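Local coordinates for Lin2118 protein (Listeria innocua, PDB 3OOU), which is of unknown function but is probably a DNA-binding response regulator controlling transcription, represented here by its C-terminal AraC-type helix-turn-helix region, at residues I6-L11 and Y37-F42. Where two conformers were deposited one is given. Numbering follows the deposited sequence.
Sequences IIQNVL and YLGQLF
Residues 6-11 and 37-42 are both regular α-helix, held by i to i-4 backbone hydrogen bonds such as Val10 N to Ile6 O (3.0 Å) and Leu41 N to Tyr37 O (2.8 Å). Their axes cross nearly at right angles (signed angle -95°) with a closest approach of 10.7 Å; the nearest CA pair, Ile7-Phe42, is 6.7 Å apart. The CA-to-CB bonds of Ile6, Ile7, Val10 and Leu41 point toward the other helix. The interface buries 348 Å² and is apolar. Among the aliphatic pairs, Leu38 (t, p) brings CD1 to 3.6 Å from Val10 CG2 and 4.0 Å from Ile6 CG2, while Leu41 (t, p) places CD2 4.0 Å from Ile6 CB. Helix 35-46 is the second helix of the first helix-turn-helix in an AraC-type domain, the one that in relatives enters the DNA major groove; helix 6-17 packs across it, and Leu38 also touches Leu24 and Leu27 of the preceding helix, 24-31. Aromatic contacts lie at both ends of 37-42. Phe42 (chi1 t) receives Ile7 (t, p), CD1 to CD1 at 3.6 Å, and its CE1 meets Leu11 CD2 at 4.0 Å and, along the ring edge, Val10 CG1 at 4.2 Å; Tyr53 stacks edge-to-face with the same ring. At Tyr37 (chi1 t), the ring edge offers CE2 to Ile6 CD1 at 4.1 Å.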
loop_
_atom_site.group_PDB
_atom_site.type_symbol
_atom_site.label_atom_id
_atom_site.label_comp_id
_atom_site.label_asym_id
_atom_site.label_seq_id
_atom_site.Cartn_x
_atom_site.Cartn_y
_atom_site.Cartn_z
ATOM N N ILE A 6 -4.237 14.375 13.361
ATOM C CA ILE A 6 -3.522 13.102 13.282
ATOM C C ILE A 6 -3.661 12.428 11.910
ATOM O O ILE A 6 -2.681 11.916 11.361
ATOM C CB ILE A 6 -4.018 12.137 14.393
ATOM C CG1 ILE A 6 -3.671 12.700 15.775
ATOM C CG2 ILE A 6 -3.441 10.733 14.201
ATOM C CD1 ILE A 6 -4.445 12.065 16.931
ATOM N N ILE A 7 -4.882 12.439 11.376
ATOM C CA ILE A 7 -5.156 11.812 10.087
ATOM C C ILE A 7 -4.292 12.418 8.966
ATOM O O ILE A 7 -3.781 11.693 8.120
ATOM C CB ILE A 7 -6.682 11.813 9.760
ATOM C CG1 ILE A 7 -7.002 10.879 8.586
ATOM C CG2 ILE A 7 -7.208 13.224 9.536
ATOM C CD1 ILE A 7 -6.788 9.421 8.902
ATOM N N GLN A 8 -4.104 13.738 8.981
ATOM C CA GLN A 8 -3.246 14.381 7.984
ATOM C C GLN A 8 -1.803 13.897 8.079
ATOM O O GLN A 8 -1.171 13.626 7.061
ATOM C CB GLN A 8 -3.292 15.898 8.118
ATOM C CG GLN A 8 -4.618 16.506 7.734
ATOM C CD GLN A 8 -4.650 17.997 7.971
ATOM O OE1 GLN A 8 -3.659 18.693 7.752
ATOM N NE2 GLN A 8 -5.794 18.498 8.415
ATOM N N ASN A 9 -1.288 13.790 9.303
ATOM C CA ASN A 9 0.076 13.313 9.524
ATOM C C ASN A 9 0.307 11.878 9.050
ATOM O O ASN A 9 1.346 11.568 8.465
ATOM C CB ASN A 9 0.467 13.463 10.998
ATOM C CG ASN A 9 0.623 14.912 11.412
ATOM O OD1 ASN A 9 1.078 15.747 10.630
ATOM N ND2 ASN A 9 0.251 15.217 12.651
ATOM N N VAL A 10 -0.676 11.015 9.297
ATOM C CA VAL A 10 -0.641 9.629 8.843
ATOM C C VAL A 10 -0.682 9.532 7.322
ATOM O O VAL A 10 0.104 8.795 6.724
ATOM C CB VAL A 10 -1.797 8.813 9.477
ATOM C CG1 VAL A 10 -1.977 7.459 8.788
ATOM C CG2 VAL A 10 -1.540 8.629 10.963
ATOM N N LEU A 11 -1.589 10.289 6.701
ATOM C CA LEU A 11 -1.706 10.286 5.249
ATOM C C LEU A 11 -0.402 10.731 4.599
ATOM O O LEU A 11 0.062 10.105 3.649
ATOM C CB LEU A 11 -2.880 11.155 4.780
ATOM C CG LEU A 11 -4.295 10.660 5.104
ATOM C CD1 LEU A 11 -5.324 11.736 4.803
ATOM C CD2 LEU A 11 -4.633 9.368 4.357
ATOM N N TYR A 37 -7.014 2.943 18.264
ATOM C CA TYR A 37 -7.607 4.253 18.004
ATOM C C TYR A 37 -7.213 4.771 16.625
ATOM O O TYR A 37 -8.054 5.276 15.885
ATOM C CB TYR A 37 -7.212 5.263 19.079
ATOM C CG TYR A 37 -7.562 6.691 18.713
ATOM C CD1 TYR A 37 -8.884 7.144 18.768
ATOM C CD2 TYR A 37 -6.574 7.587 18.292
ATOM C CE1 TYR A 37 -9.203 8.452 18.425
ATOM C CE2 TYR A 37 -6.885 8.893 17.942
ATOM C CZ TYR A 37 -8.198 9.320 18.015
ATOM O OH TYR A 37 -8.494 10.616 17.672
ATOM N N LEU A 38 -5.930 4.648 16.286
ATOM C CA LEU A 38 -5.482 5.063 14.963
ATOM C C LEU A 38 -6.289 4.369 13.855
ATOM O O LEU A 38 -6.710 5.022 12.902
ATOM C CB LEU A 38 -3.986 4.807 14.798
ATOM C CG LEU A 38 -3.355 5.320 13.518
ATOM C CD1 LEU A 38 -3.525 6.839 13.409
ATOM C CD2 LEU A 38 -1.887 4.916 13.489
ATOM N N GLY A 39 -6.511 3.061 13.990
ATOM C CA GLY A 39 -7.304 2.323 13.006
ATOM C C GLY A 39 -8.736 2.820 12.932
ATOM O O GLY A 39 -9.305 2.953 11.843
ATOM N N GLN A 40 -9.315 3.108 14.096
ATOM C CA GLN A 40 -10.707 3.571 14.167
ATOM C C GLN A 40 -10.878 4.952 13.568
ATOM O O GLN A 40 -11.825 5.200 12.825
ATOM C CB GLN A 40 -11.200 3.580 15.611
ATOM C CG GLN A 40 -11.302 2.201 16.206
ATOM C CD GLN A 40 -11.507 2.234 17.697
ATOM O OE1 GLN A 40 -10.920 3.059 18.395
ATOM N NE2 GLN A 40 -12.340 1.331 18.199
ATOM N N LEU A 41 -9.957 5.849 13.905
ATOM C CA LEU A 41 -9.956 7.200 13.369
ATOM C C LEU A 41 -9.781 7.154 11.848
ATOM O O LEU A 41 -10.457 7.884 11.113
ATOM C CB LEU A 41 -8.847 8.028 14.029
ATOM C CG LEU A 41 -8.656 9.462 13.534
ATOM C CD1 LEU A 41 -9.870 10.334 13.857
ATOM C CD2 LEU A 41 -7.385 10.047 14.127
ATOM N N PHE A 42 -8.900 6.264 11.384
ATOM C CA PHE A 42 -8.688 6.090 9.954
ATOM C C PHE A 42 -9.959 5.606 9.254
ATOM O O PHE A 42 -10.367 6.195 8.243
ATOM C CB PHE A 42 -7.494 5.167 9.668
ATOM C CG PHE A 42 -6.966 5.296 8.269
ATOM C CD1 PHE A 42 -5.848 6.084 8.006
ATOM C CD2 PHE A 42 -7.601 4.658 7.212
ATOM C CE1 PHE A 42 -5.364 6.225 6.714
ATOM C CE2 PHE A 42 -7.124 4.791 5.912
ATOM C CZ PHE A 42 -6.001 5.571 5.663
#